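Side-chain contacts in metallophosphoesterase (PDB 4J6O), which probably removes 2',3' phosphates as the manganese-binding phosphatase domain of Pnkp in the bacterial Pnkp-Hen1 RNA repair system: residues D25-K28 against M29-K33; K78-M81 against G82-S86. One frame throughout, in Å; residues are numbered along the deposited sequence.

Contact 1. Residues D25-K28 against M29-K33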
ATOM      1  N   ASP A  25       6.963   9.022 -10.235  1.00 24.93           N
ATOM      2  CA  ASP A  25       7.488   8.789 -11.588  1.00 26.82           C
ATOM      3  C   ASP A  25       7.468   7.291 -11.857  1.00 22.06           C
ATOM      4  O   ASP A  25       7.083   6.833 -12.976  1.00 23.41           O
ATOM      5  CB  ASP A  25       8.907   9.345 -11.740  1.00 26.76           C
ATOM      6  CG  ASP A  25       8.961  10.856 -11.705  1.00 29.80           C
ATOM      7  OD1 ASP A  25       7.925  11.501 -11.951  1.00 31.67           O
ATOM      8  OD2 ASP A  25      10.090  11.392 -11.445  1.00 33.29           O
ATOM      9  N   GLU A  26       7.846   6.533 -10.829  1.00 22.57           N
ATOM     10  CA  GLU A  26       7.973   5.089 -10.974  1.00 19.52           C
ATOM     11  C   GLU A  26       6.584   4.475 -11.029  1.00 23.11           C
ATOM     12  O   GLU A  26       6.371   3.504 -11.725  1.00 22.86           O
ATOM     13  CB  GLU A  26       8.718   4.451  -9.802  1.00 18.40           C
ATOM     14  CG  GLU A  26      10.253   4.718  -9.798  1.00 23.91           C
ATOM     15  CD  GLU A  26      10.631   6.087  -9.308  1.00 23.29           C
ATOM     16  OE1 GLU A  26       9.786   6.883  -8.847  1.00 22.43           O
ATOM     17  OE2 GLU A  26      11.843   6.398  -9.388  1.00 25.73           O
ATOM     18  N   LEU A  27       5.684   5.018 -10.236  1.00 21.85           N
ATOM     19  CA  LEU A  27       4.267   4.583 -10.298  1.00 19.14           C
ATOM     20  C   LEU A  27       3.680   4.774 -11.703  1.00 24.37           C
ATOM     21  O   LEU A  27       3.036   3.871 -12.223  1.00 22.64           O
ATOM     22  CB  LEU A  27       3.438   5.316  -9.221  1.00 20.39           C
ATOM     23  CG  LEU A  27       1.947   4.968  -9.276  1.00 21.64           C
ATOM     24  CD1 LEU A  27       1.672   3.459  -9.166  1.00 18.42           C
ATOM     25  CD2 LEU A  27       1.191   5.768  -8.180  1.00 21.24           C
ATOM     26  N   LYS A  28       3.919   5.939 -12.294  1.00 23.57           N
ATOM     27  CA  LYS A  28       3.404   6.201 -13.627  1.00 23.15           C
ATOM     28  C   LYS A  28       4.021   5.226 -14.611  1.00 25.80           C
ATOM     29  O   LYS A  28       3.295   4.648 -15.438  1.00 26.10           O
ATOM     30  CB  LYS A  28       3.692   7.633 -14.005  1.00 26.54           C
ATOM     31  CG  LYS A  28       3.302   8.009 -15.445  1.00 32.80           C
ATOM     32  CD  LYS A  28       3.661   9.440 -15.749  1.00 34.67           C
ATOM     33  CE  LYS A  28       3.021   9.887 -17.079  1.00 52.67           C
ATOM     34  NZ  LYS A  28       3.774   9.284 -18.188  1.00 52.80           N
ATOM     35  N   MET A  29       5.350   5.024 -14.525  1.00 24.73           N
ATOM     36  CA  MET A  29       6.037   4.056 -15.387  1.00 24.61           C
ATOM     37  C   MET A  29       5.451   2.649 -15.246  1.00 21.79           C
ATOM     38  O   MET A  29       5.202   1.968 -16.255  1.00 26.82           O
ATOM     39  CB  MET A  29       7.563   4.051 -15.105  1.00 26.89           C
ATOM     40  CG  MET A  29       8.285   5.280 -15.574  1.00 33.68           C
ATOM     41  SD  MET A  29       9.957   5.340 -14.851  1.00 39.69           S
ATOM     42  CE  MET A  29      10.787   4.161 -15.944  1.00 56.02           C
ATOM     43  N   LEU A  30       5.189   2.234 -13.991  1.00 20.96           N
ATOM     44  CA  LEU A  30       4.735   0.883 -13.756  1.00 20.07           C
ATOM     45  C   LEU A  30       3.311   0.702 -14.309  1.00 25.16           C
ATOM     46  O   LEU A  30       2.974  -0.306 -14.937  1.00 22.33           O
ATOM     47  CB  LEU A  30       4.796   0.559 -12.239  1.00 19.91           C
ATOM     48  CG  LEU A  30       4.265  -0.807 -11.868  1.00 18.02           C
ATOM     49  CD1 LEU A  30       5.019  -1.941 -12.570  1.00 23.70           C
ATOM     50  CD2 LEU A  30       4.487  -0.910 -10.338  1.00 17.70           C
ATOM     51  N   LEU A  31       2.443   1.659 -14.026  1.00 21.11           N
ATOM     52  CA  LEU A  31       1.071   1.578 -14.565  1.00 21.58           C
ATOM     53  C   LEU A  31       1.094   1.521 -16.092  1.00 23.51           C
ATOM     54  O   LEU A  31       0.371   0.718 -16.710  1.00 25.52           O
ATOM     55  CB  LEU A  31       0.249   2.761 -14.056  1.00 23.53           C
ATOM     56  CG  LEU A  31      -0.166   2.761 -12.555  1.00 23.71           C
ATOM     57  CD1 LEU A  31      -0.737   4.090 -12.099  1.00 25.52           C
ATOM     58  CD2 LEU A  31      -1.124   1.615 -12.238  1.00 23.29           C
ATOM     59  N   GLU A  32       1.930   2.350 -16.703  1.00 26.00           N
ATOM     60  CA  GLU A  32       1.962   2.376 -18.178  1.00 26.00           C
ATOM     61  C   GLU A  32       2.474   1.053 -18.707  1.00 22.75           C
ATOM     62  O   GLU A  32       1.965   0.513 -19.704  1.00 29.11           O
ATOM     63  CB  GLU A  32       2.759   3.577 -18.679  1.00 27.32           C
ATOM     64  CG  GLU A  32       1.999   4.857 -18.399  1.00 29.02           C
ATOM     65  CD  GLU A  32       2.731   6.135 -18.719  1.00 32.82           C
ATOM     66  OE1 GLU A  32       3.972   6.175 -18.685  1.00 41.46           O
ATOM     67  OE2 GLU A  32       2.039   7.117 -18.985  1.00 40.85           O
ATOM     68  N   LYS A  33       3.465   0.494 -18.017  1.00 23.94           N
ATOM     69  CA  LYS A  33       4.020  -0.788 -18.432  1.00 26.46           C
ATOM     70  C   LYS A  33       2.973  -1.881 -18.316  1.00 29.93           C
ATOM     71  O   LYS A  33       2.976  -2.839 -19.083  1.00 31.56           O
ATOM     72  CB  LYS A  33       5.215  -1.111 -17.537  1.00 30.79           C
ATOM     73  CG  LYS A  33       5.987  -2.343 -17.901  1.00 33.60           C
ATOM     74  CD  LYS A  33       7.257  -2.364 -17.018  1.00 27.60           C
ATOM     75  CE  LYS A  33       8.131  -3.571 -17.241  1.00 31.57           C
ATOM     76  NZ  LYS A  33       9.467  -3.344 -16.660  1.00 32.11           N
TER

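Contact 2. Residues K78-M81 against G82-S86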
ATOM      1  N   LYS A  78      -3.021  12.250  -5.458  1.00 29.57           N
ATOM      2  CA  LYS A  78      -4.056  12.657  -6.423  1.00 29.99           C
ATOM      3  C   LYS A  78      -4.373  11.521  -7.385  1.00 30.80           C
ATOM      4  O   LYS A  78      -5.516  11.293  -7.748  1.00 31.94           O
ATOM      5  CB  LYS A  78      -3.575  13.878  -7.209  1.00 34.01           C
ATOM      6  CG  LYS A  78      -3.488  15.120  -6.358  1.00 32.12           C
ATOM      7  CD  LYS A  78      -2.795  16.244  -7.069  1.00 37.27           C
ATOM      8  CE  LYS A  78      -2.453  17.342  -6.093  1.00 38.76           C
ATOM      9  NZ  LYS A  78      -1.983  18.492  -6.839  1.00 39.12           N
ATOM     10  N   LEU A  79      -3.331  10.850  -7.848  1.00 27.30           N
ATOM     11  CA  LEU A  79      -3.505   9.775  -8.806  1.00 26.49           C
ATOM     12  C   LEU A  79      -4.296   8.645  -8.159  1.00 26.46           C
ATOM     13  O   LEU A  79      -5.275   8.181  -8.718  1.00 29.00           O
ATOM     14  CB  LEU A  79      -2.152   9.294  -9.355  1.00 26.82           C
ATOM     15  CG  LEU A  79      -2.253   8.112 -10.311  1.00 29.75           C
ATOM     16  CD1 LEU A  79      -2.849   8.641 -11.614  1.00 28.27           C
ATOM     17  CD2 LEU A  79      -0.860   7.485 -10.578  1.00 30.74           C
ATOM     18  N   VAL A  80      -3.859   8.177  -6.985  1.00 23.96           N
ATOM     19  CA  VAL A  80      -4.518   7.042  -6.354  1.00 23.75           C
ATOM     20  C   VAL A  80      -5.973   7.329  -5.930  1.00 24.09           C
ATOM     21  O   VAL A  80      -6.884   6.511  -6.160  1.00 25.37           O
ATOM     22  CB  VAL A  80      -3.709   6.560  -5.117  1.00 23.72           C
ATOM     23  CG1 VAL A  80      -4.457   5.457  -4.415  1.00 24.10           C
ATOM     24  CG2 VAL A  80      -2.365   6.090  -5.599  1.00 22.90           C
ATOM     25  N   MET A  81      -6.185   8.521  -5.378  1.00 26.26           N
ATOM     26  CA  MET A  81      -7.550   8.906  -5.017  1.00 25.88           C
ATOM     27  C   MET A  81      -8.526   8.952  -6.206  1.00 29.10           C
ATOM     28  O   MET A  81      -9.674   8.494  -6.111  1.00 33.13           O
ATOM     29  CB  MET A  81      -7.518  10.246  -4.302  1.00 26.85           C
ATOM     30  CG  MET A  81      -6.914  10.065  -2.949  1.00 30.35           C
ATOM     31  SD  MET A  81      -7.128  11.541  -2.007  1.00 53.38           S
ATOM     32  CE  MET A  81      -5.775  12.370  -2.634  1.00 31.95           C
ATOM     33  N   GLY A  82      -8.050   9.479  -7.335  1.00 34.55           N
ATOM     34  CA  GLY A  82      -8.826   9.444  -8.562  1.00 29.22           C
ATOM     35  C   GLY A  82      -9.139   8.039  -9.073  1.00 35.95           C
ATOM     36  O   GLY A  82     -10.182   7.795  -9.669  1.00 35.79           O
ATOM     37  N   MET A  83      -8.204   7.114  -8.884  1.00 27.12           N
ATOM     38  CA  MET A  83      -8.382   5.754  -9.329  1.00 26.19           C
ATOM     39  C   MET A  83      -9.405   5.053  -8.497  1.00 32.80           C
ATOM     40  O   MET A  83     -10.200   4.275  -9.012  1.00 29.05           O
ATOM     41  CB  MET A  83      -7.028   5.016  -9.299  1.00 27.90           C
ATOM     42  CG  MET A  83      -6.094   5.564 -10.370  1.00 23.34           C
ATOM     43  SD  MET A  83      -4.473   4.755 -10.378  1.00 25.62           S
ATOM     44  CE  MET A  83      -4.898   3.193 -10.939  1.00 23.79           C
ATOM     45  N   VAL A  84      -9.368   5.309  -7.198  1.00 28.13           N
ATOM     46  CA  VAL A  84     -10.319   4.665  -6.309  1.00 31.07           C
ATOM     47  C   VAL A  84     -11.677   5.252  -6.667  1.00 40.64           C
ATOM     48  O   VAL A  84     -12.663   4.540  -6.735  1.00 37.64           O
ATOM     49  CB  VAL A  84      -9.955   4.906  -4.840  1.00 25.23           C
ATOM     50  CG1 VAL A  84     -11.060   4.436  -3.914  1.00 35.68           C
ATOM     51  CG2 VAL A  84      -8.650   4.145  -4.494  1.00 24.32           C
ATOM     52  N   LYS A  85     -11.717   6.545  -6.948  1.00 31.51           N
ATOM     53  CA  LYS A  85     -13.027   7.193  -7.228  1.00 30.57           C
ATOM     54  C   LYS A  85     -13.672   6.792  -8.571  1.00 51.31           C
ATOM     55  O   LYS A  85     -14.892   6.687  -8.689  1.00 39.16           O
ATOM     56  CB  LYS A  85     -12.833   8.709  -7.090  1.00 35.59           C
ATOM     57  CG  LYS A  85     -14.085   9.539  -7.220  1.00 56.36           C
ATOM     58  CD  LYS A  85     -13.924  10.818  -6.408  1.00 60.18           C
ATOM     59  CE  LYS A  85     -13.833  12.034  -7.319  1.00 91.00           C
ATOM     60  NZ  LYS A  85     -14.330  13.297  -6.667  1.00 78.29           N
ATOM     61  N   SER A  86     -12.849   6.540  -9.578  1.00 37.12           N
ATOM     62  CA  SER A  86     -13.337   6.165 -10.906  1.00 33.48           C
ATOM     63  C   SER A  86     -13.663   4.666 -10.951  1.00 63.88           C
ATOM     64  O   SER A  86     -14.213   4.154 -11.948  1.00 49.95           O
ATOM     65  CB  SER A  86     -12.292   6.534 -11.978  1.00 59.91           C
ATOM     66  OG  SER A  86     -11.167   5.655 -11.953  1.00 51.35           O
TER

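Contact 1. Residues D25-K28 against M29-K33
Residues 25-28 hand over to 29-33 within one unbroken helix, where Met29, Leu30, Leu31 and Glu32 each give their backbone N-H to the carbonyl four places back, Leu31 N to Leu27 O at 2.9 Å among them. The same four-residue step pairs the side chains. Lys28 and Glu32 form a salt bridge on the outer side: Lys28 NZ sits 2.9 Å from Glu32 OE2, meeting it on the syn side and 25° out of the carboxylate plane, and adds a weak bond of 3.2 Å to Glu32 OE1. The lysine chain runs out straight through chi3 and bends at its last torsion (chi4 -75°), which swings the ammonium over to the carboxylate. Long, flexible charged residues suit this solvent-facing side. Helix 24-33 is amphipathic, one flank of it lying on strands 232-238 and 242-247 of the calcineurin-like fold. On the buried side Leu27 CD1 reaches Leu31 CD1 at 3.8 Å, the two branched chains making one apolar patch, while Leu30 turns to Leu233, Ala235 and Val244 of the sheet. Met29 bends back along the helix with CG anti to its own carbonyl carbon (chi1 -71°), which brings Met29 CG to 3.3 Å from Asp25 O and lets the unbranched chain lie against Val246 and Leu249. The two acids of the first turn find partners elsewhere: Asp25 OD1 in a salt bridge with Lys72, and buried Glu26 OE2 in hydrogen bonds with Tyr252 OH and Leu249 N.

Contact 2. Residues K78-M81 against G82-S86
Helix 73-86 is the crossover of a beta-alpha-beta unit, between parallel strands 59-62 and 89-91, and residues 78-81 and 82-86 lie in its C-terminal half. Leu79 and Met83, one turn apart, meet through Leu79 CG and Met83 SD at 4.0 Å. Met83 CG, set beside the backbone N by chi1 -69°, lies 3.2 Å from Leu79 O; a bend at chi3 (69°) then turns the thioether's methyl aside. Both are apolar and buried, and both reach Val52. Val80 and Val84 approach more loosely: Val84 CG2 packs nearer to Val80 O, at 3.4 Å, than to Val80 CG1, at 4.4 Å. The backbone bonds keep the same four-residue step: Val84 N meets Val80 O at 2.9 Å, and Gly82 N binds Lys78 O at 3.1 Å. Gly82 brings no side chain to the partly exposed side. Met81 reaches Phe129, Val133 and Phe136 of helix 127-138, where a flexible thioether fits between two phenylalanines, and Lys78 pairs with Glu125 and makes a cation-pi contact with Phe129. Covered by helices 24-33 and 127-138, this is the connecting helix of a beta-alpha-beta crossover in an alpha/beta fold.

In the fold
Contacts 1 and 2 follow each other along the chain, with centres 15 Å apart, yet their helices touch directly. Leu79 of contact 2 makes the closest of these contacts: its CD2 lies 3.6 Å from Leu27 CD2 and 3.7 Å from Leu31 CD1. Leu31 CD1 also lies 4.2 Å from Met83 SD, so the leucine pair of contact 1 and the Leu79-Met83 pair share one apolar seam. Neither contact reaches the metal. The side chains of Leu27 and Val80 are each about 14 Å from the bound manganese, whose ligands include Asp19, His21 and Asp65. Those ligands nevertheless follow strands 14-17 and 59-62, which lead into helices 24-33 and 73-86, so the paired helices belong to the scaffold that carries the metal-binding loops.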